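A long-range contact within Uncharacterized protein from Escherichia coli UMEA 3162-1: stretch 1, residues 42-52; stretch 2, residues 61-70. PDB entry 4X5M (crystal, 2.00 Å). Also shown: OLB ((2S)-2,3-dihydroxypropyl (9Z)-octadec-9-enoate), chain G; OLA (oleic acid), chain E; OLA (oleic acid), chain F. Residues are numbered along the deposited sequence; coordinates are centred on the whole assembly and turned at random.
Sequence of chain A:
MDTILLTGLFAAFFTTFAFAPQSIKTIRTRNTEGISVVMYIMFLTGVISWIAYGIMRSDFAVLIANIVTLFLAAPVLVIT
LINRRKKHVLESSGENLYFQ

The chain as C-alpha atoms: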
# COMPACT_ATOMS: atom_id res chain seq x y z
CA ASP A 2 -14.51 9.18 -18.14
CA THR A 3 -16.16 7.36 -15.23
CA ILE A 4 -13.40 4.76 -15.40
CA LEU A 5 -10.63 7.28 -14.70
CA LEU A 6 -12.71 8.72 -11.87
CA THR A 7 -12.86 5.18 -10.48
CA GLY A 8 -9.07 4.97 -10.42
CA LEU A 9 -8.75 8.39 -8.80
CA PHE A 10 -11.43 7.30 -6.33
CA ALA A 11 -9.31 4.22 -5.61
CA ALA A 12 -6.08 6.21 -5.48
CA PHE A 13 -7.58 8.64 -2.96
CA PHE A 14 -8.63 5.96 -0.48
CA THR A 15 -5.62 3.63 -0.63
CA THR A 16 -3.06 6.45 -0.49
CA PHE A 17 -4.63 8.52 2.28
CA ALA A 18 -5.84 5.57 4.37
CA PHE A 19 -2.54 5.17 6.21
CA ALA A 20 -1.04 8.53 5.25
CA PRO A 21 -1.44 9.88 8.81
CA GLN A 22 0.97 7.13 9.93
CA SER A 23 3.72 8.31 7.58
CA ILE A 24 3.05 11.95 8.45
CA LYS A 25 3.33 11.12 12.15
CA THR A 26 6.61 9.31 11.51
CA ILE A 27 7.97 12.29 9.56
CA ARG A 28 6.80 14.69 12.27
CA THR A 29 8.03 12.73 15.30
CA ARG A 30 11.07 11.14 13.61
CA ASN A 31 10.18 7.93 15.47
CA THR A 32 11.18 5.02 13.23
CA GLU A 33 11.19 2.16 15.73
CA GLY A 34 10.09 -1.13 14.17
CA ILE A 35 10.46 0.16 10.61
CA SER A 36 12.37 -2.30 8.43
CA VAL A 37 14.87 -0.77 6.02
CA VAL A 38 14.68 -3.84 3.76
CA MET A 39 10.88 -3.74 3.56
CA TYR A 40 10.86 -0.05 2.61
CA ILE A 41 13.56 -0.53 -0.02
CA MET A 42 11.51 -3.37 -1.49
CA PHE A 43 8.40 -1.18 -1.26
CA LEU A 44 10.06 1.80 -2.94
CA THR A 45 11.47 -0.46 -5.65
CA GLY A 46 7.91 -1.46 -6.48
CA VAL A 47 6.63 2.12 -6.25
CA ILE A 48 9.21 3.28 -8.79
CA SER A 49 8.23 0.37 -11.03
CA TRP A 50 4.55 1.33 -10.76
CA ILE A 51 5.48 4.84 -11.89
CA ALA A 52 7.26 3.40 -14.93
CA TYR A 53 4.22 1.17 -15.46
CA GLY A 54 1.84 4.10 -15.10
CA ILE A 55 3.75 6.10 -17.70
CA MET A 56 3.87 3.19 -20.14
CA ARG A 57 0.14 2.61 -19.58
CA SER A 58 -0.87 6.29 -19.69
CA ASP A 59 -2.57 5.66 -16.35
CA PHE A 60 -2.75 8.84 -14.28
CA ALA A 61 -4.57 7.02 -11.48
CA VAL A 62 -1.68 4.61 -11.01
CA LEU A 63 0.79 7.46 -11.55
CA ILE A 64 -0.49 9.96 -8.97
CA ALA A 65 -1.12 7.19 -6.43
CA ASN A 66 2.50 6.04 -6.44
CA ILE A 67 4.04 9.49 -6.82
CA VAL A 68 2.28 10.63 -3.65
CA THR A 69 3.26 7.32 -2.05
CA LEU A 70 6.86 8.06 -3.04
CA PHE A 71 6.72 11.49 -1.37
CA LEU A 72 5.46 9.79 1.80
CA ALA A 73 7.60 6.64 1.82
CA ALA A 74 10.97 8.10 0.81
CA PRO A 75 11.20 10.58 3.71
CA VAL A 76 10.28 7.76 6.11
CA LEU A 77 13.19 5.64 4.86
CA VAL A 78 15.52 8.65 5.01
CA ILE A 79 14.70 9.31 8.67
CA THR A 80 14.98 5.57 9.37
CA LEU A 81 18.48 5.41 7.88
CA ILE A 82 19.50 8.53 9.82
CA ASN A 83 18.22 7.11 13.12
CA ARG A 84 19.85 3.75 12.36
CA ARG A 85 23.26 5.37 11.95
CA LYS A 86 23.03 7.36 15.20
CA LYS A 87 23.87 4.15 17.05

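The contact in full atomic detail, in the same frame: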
# COMPACT_ATOMS: atom_id res chain seq x y z
N MET A 42 12.33 -2.53 -0.63
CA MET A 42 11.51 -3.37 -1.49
C MET A 42 10.25 -2.62 -1.94
O MET A 42 9.87 -2.66 -3.11
CB MET A 42 11.11 -4.66 -0.78
CG MET A 42 12.18 -5.73 -0.74
SD MET A 42 11.54 -7.27 -0.05
CE MET A 42 10.09 -7.51 -1.08
N PHE A 43 9.62 -1.93 -1.00
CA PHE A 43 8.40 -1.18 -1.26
C PHE A 43 8.64 -0.07 -2.27
O PHE A 43 7.88 0.10 -3.22
CB PHE A 43 7.84 -0.60 0.04
CG PHE A 43 6.54 0.12 -0.13
CD1 PHE A 43 5.38 -0.57 -0.46
CD2 PHE A 43 6.45 1.49 0.06
CE1 PHE A 43 4.18 0.09 -0.61
CE2 PHE A 43 5.25 2.16 -0.09
CZ PHE A 43 4.11 1.45 -0.42
N LEU A 44 9.71 0.69 -2.06
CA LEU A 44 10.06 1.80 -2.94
C LEU A 44 10.46 1.32 -4.33
O LEU A 44 10.18 1.98 -5.33
CB LEU A 44 11.18 2.64 -2.33
CG LEU A 44 10.76 3.59 -1.21
CD1 LEU A 44 11.97 4.25 -0.57
CD2 LEU A 44 9.80 4.63 -1.74
N THR A 45 11.11 0.16 -4.38
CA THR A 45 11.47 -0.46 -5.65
C THR A 45 10.22 -0.72 -6.48
O THR A 45 10.19 -0.47 -7.69
CB THR A 45 12.24 -1.78 -5.45
OG1 THR A 45 13.48 -1.51 -4.78
CG2 THR A 45 12.53 -2.45 -6.78
N GLY A 46 9.18 -1.21 -5.82
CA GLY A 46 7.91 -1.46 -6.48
C GLY A 46 7.20 -0.17 -6.87
O GLY A 46 6.60 -0.09 -7.95
N VAL A 47 7.26 0.83 -5.99
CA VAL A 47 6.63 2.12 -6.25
C VAL A 47 7.20 2.77 -7.50
O VAL A 47 6.46 3.26 -8.35
CB VAL A 47 6.80 3.08 -5.05
CG1 VAL A 47 6.38 4.49 -5.43
CG2 VAL A 47 5.99 2.59 -3.86
N ILE A 48 8.53 2.77 -7.60
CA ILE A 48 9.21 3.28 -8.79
C ILE A 48 8.77 2.52 -10.04
O ILE A 48 8.53 3.12 -11.09
CB ILE A 48 10.75 3.18 -8.64
CG1 ILE A 48 11.23 4.07 -7.49
CG2 ILE A 48 11.44 3.56 -9.93
CD1 ILE A 48 10.88 5.53 -7.65
N SER A 49 8.65 1.21 -9.91
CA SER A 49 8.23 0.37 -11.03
C SER A 49 6.78 0.64 -11.44
O SER A 49 6.45 0.59 -12.62
CB SER A 49 8.41 -1.11 -10.67
OG SER A 49 9.76 -1.41 -10.37
N TRP A 50 5.93 0.94 -10.46
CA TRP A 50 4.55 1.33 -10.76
C TRP A 50 4.51 2.63 -11.55
O TRP A 50 3.69 2.79 -12.46
CB TRP A 50 3.73 1.49 -9.47
CG TRP A 50 3.19 0.22 -8.89
CD1 TRP A 50 3.50 -0.33 -7.68
CD2 TRP A 50 2.22 -0.65 -9.49
NE1 TRP A 50 2.79 -1.49 -7.49
CE2 TRP A 50 2.00 -1.71 -8.59
CE3 TRP A 50 1.52 -0.64 -10.70
CZ2 TRP A 50 1.11 -2.75 -8.86
CZ3 TRP A 50 0.64 -1.67 -10.97
CH2 TRP A 50 0.44 -2.72 -10.05
N ILE A 51 5.39 3.55 -11.20
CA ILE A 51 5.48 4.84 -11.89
C ILE A 51 5.87 4.63 -13.35
O ILE A 51 5.28 5.22 -14.25
CB ILE A 51 6.49 5.78 -11.20
CG1 ILE A 51 6.00 6.14 -9.80
CG2 ILE A 51 6.69 7.04 -12.03
CD1 ILE A 51 6.93 7.08 -9.05
N ALA A 52 6.86 3.77 -13.57
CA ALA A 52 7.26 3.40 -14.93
C ALA A 52 6.09 2.73 -15.65
O ALA A 52 5.82 3.01 -16.82
CB ALA A 52 8.46 2.47 -14.91
N ALA A 61 -4.13 7.52 -12.77
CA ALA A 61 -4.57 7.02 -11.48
C ALA A 61 -3.44 6.27 -10.78
O ALA A 61 -3.14 6.53 -9.62
CB ALA A 61 -5.79 6.13 -11.64
N VAL A 62 -2.82 5.35 -11.52
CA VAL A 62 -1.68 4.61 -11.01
C VAL A 62 -0.50 5.55 -10.74
O VAL A 62 0.19 5.42 -9.73
CB VAL A 62 -1.25 3.50 -12.00
CG1 VAL A 62 0.09 2.89 -11.59
CG2 VAL A 62 -2.32 2.43 -12.09
N LEU A 63 -0.30 6.49 -11.65
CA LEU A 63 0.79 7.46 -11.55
C LEU A 63 0.72 8.29 -10.27
O LEU A 63 1.64 8.26 -9.46
CB LEU A 63 0.80 8.38 -12.77
CG LEU A 63 1.80 8.02 -13.87
CD1 LEU A 63 1.73 9.03 -15.01
CD2 LEU A 63 3.21 7.95 -13.30
N ILE A 64 -0.37 9.04 -10.10
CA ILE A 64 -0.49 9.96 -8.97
C ILE A 64 -0.52 9.21 -7.64
O ILE A 64 -0.07 9.73 -6.62
CB ILE A 64 -1.74 10.86 -9.10
CG1 ILE A 64 -1.67 12.03 -8.11
CG2 ILE A 64 -3.03 10.06 -8.92
CD1 ILE A 64 -2.86 12.96 -8.18
N ALA A 65 -1.04 7.99 -7.65
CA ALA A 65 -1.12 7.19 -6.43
C ALA A 65 0.27 6.87 -5.91
O ALA A 65 0.55 7.01 -4.71
CB ALA A 65 -1.90 5.90 -6.69
N ASN A 66 1.15 6.46 -6.81
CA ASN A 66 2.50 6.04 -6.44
C ASN A 66 3.48 7.20 -6.29
O ASN A 66 4.47 7.09 -5.57
CB ASN A 66 3.03 5.03 -7.45
CG ASN A 66 2.35 3.68 -7.34
OD1 ASN A 66 2.75 2.84 -6.54
ND2 ASN A 66 1.31 3.47 -8.14
N ILE A 67 3.21 8.31 -6.98
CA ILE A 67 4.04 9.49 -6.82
C ILE A 67 3.85 10.08 -5.43
O ILE A 67 4.81 10.42 -4.75
CB ILE A 67 3.73 10.56 -7.89
CG1 ILE A 67 4.23 10.10 -9.26
CG2 ILE A 67 4.40 11.88 -7.53
CD1 ILE A 67 3.86 11.03 -10.40
N VAL A 68 2.59 10.17 -5.00
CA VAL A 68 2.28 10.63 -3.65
C VAL A 68 2.84 9.65 -2.62
O VAL A 68 3.39 10.06 -1.60
CB VAL A 68 0.76 10.80 -3.44
CG1 VAL A 68 0.46 11.15 -1.99
CG2 VAL A 68 0.21 11.87 -4.36
N THR A 69 2.70 8.36 -2.90
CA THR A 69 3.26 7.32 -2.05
C THR A 69 4.77 7.50 -1.92
O THR A 69 5.33 7.36 -0.83
CB THR A 69 2.97 5.91 -2.61
OG1 THR A 69 1.55 5.69 -2.65
CG2 THR A 69 3.61 4.84 -1.74
N LEU A 70 5.42 7.83 -3.03
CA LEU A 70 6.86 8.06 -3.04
C LEU A 70 7.24 9.23 -2.13
O LEU A 70 8.22 9.16 -1.39
CB LEU A 70 7.35 8.33 -4.46
CG LEU A 70 8.84 8.65 -4.62
CD1 LEU A 70 9.70 7.47 -4.18
CD2 LEU A 70 9.16 9.03 -6.06
C1 OLB G . 0.61 1.56 -4.36
C2 OLB G . 0.26 1.92 -2.93
C3 OLB G . 1.04 1.00 -2.01
C4 OLB G . 0.12 0.38 -0.98
C5 OLB G . 0.57 -1.04 -0.69
O19 OLB G . 1.69 1.07 -4.61
O20 OLB G . -0.33 1.79 -5.38
C21 OLB G . -0.13 0.96 -6.50
C22 OLB G . -1.35 1.04 -7.39
O23 OLB G . -1.05 1.82 -8.52
C24 OLB G . -1.75 -0.35 -7.83
O25 OLB G . -2.74 -0.84 -6.95
C6 OLB G . -0.35 -1.75 0.30
C7 OLB G . -0.24 -1.11 1.67
C8 OLB G . 0.33 -2.06 2.73
C9 OLB G . -0.77 -2.82 3.45
C10 OLB G . -1.40 -2.36 4.56
C11 OLB G . -1.04 -1.03 5.17
C12 OLB G . 0.10 -1.20 6.17
C13 OLB G . 1.11 -0.11 5.88
C14 OLB G . 2.49 -0.50 6.33
C15 OLB G . 3.44 0.61 5.95
C16 OLB G . 3.41 0.77 4.44
C17 OLB G . 3.42 2.24 4.08
C18 OLB G . 2.54 2.44 2.87
C1 OLA E . 3.58 11.70 -17.97
O1 OLA E . 4.51 11.84 -18.81
O2 OLA E . 2.55 11.05 -18.27
C2 OLA E . 3.71 12.31 -16.59
C3 OLA E . 4.58 11.41 -15.73
C4 OLA E . 5.63 12.23 -15.01
C5 OLA E . 6.78 11.32 -14.64
C6 OLA E . 7.48 11.84 -13.40
C7 OLA E . 8.44 10.78 -12.90
C8 OLA E . 9.14 11.28 -11.65
C9 OLA E . 8.36 10.83 -10.44
C10 OLA E . 8.68 11.30 -9.21
C11 OLA E . 9.81 12.28 -9.03
C12 OLA E . 9.89 12.69 -7.57
C13 OLA E . 10.94 13.76 -7.39
C14 OLA E . 11.78 13.44 -6.17
C15 OLA E . 10.89 13.19 -4.97
C16 OLA E . 11.69 12.51 -3.89
C17 OLA E . 10.78 12.09 -2.76
C18 OLA E . 10.46 13.28 -1.88
C12 OLA F . -9.21 13.72 -6.98
C13 OLA F . -8.63 12.81 -5.92
C14 OLA F . -7.20 12.48 -6.28
C15 OLA F . -6.71 11.35 -5.40
C16 OLA F . -5.39 10.84 -5.96
C17 OLA F . -4.26 11.29 -5.06
C18 OLA F . -3.94 10.19 -4.08

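Two helices can pack tightly without a single hydrogen bond between them, provided that side chains from each fill the gaps in the other. The pair 42-52 and 61-70 illustrates the point: the helices run nearly antiparallel, at 150°, with axes approaching to 8.7 Å, and together they bury 534 Å².

Ile51 covers the most surface. Its CA-to-CB bond points sideways, but with chi1 in m and chi2 in t the end of the chain swings inward and settles as a knob among Leu63, Asn66, Ile67 and Leu70. CG2 of Ile51 lies 3.8 Å from CD2 of Leu63, while CD1 of Ile51 reaches CG1 of Ile67 at 4.1 Å; a branched aliphatic chain can thus touch neighbours on successive turns. Leu70 returns the gesture, sitting among Leu44, Val47, Ile48 and Ile51, with its CD1 3.7 Å from CD2 of Leu44. Such reciprocal interlocking rests on shape and apolar surface, to which Asn66 contributes its CB, 3.9 Å from CG1 of Ile51.

Asn66 is an instructive exception, a buried polar residue pointing toward the partner helix. CB of Trp50 packs 3.4 Å from CG of Asn66, and CG1 of Val47, whose CA-to-CB bond points toward the partner, comes within 3.2 Å of the Asn66 backbone O. The ND2 group finds its acceptors away from the partner helix: ND2 of Asn66 donates to O of Val62 (2.8 Å), one turn back, and to O23 of the bound monoolein, OLB (2.9 Å).

Thr69 solves the same problem similarly. Its OG1 donates to O of Ala65 at 2.6 Å, and its methyl CG2 meets CE2 of Phe43 at 3.5 Å. Burial is therefore compatible with polar side chains when their hydrogen bonds are made within their own helix or to a ligand.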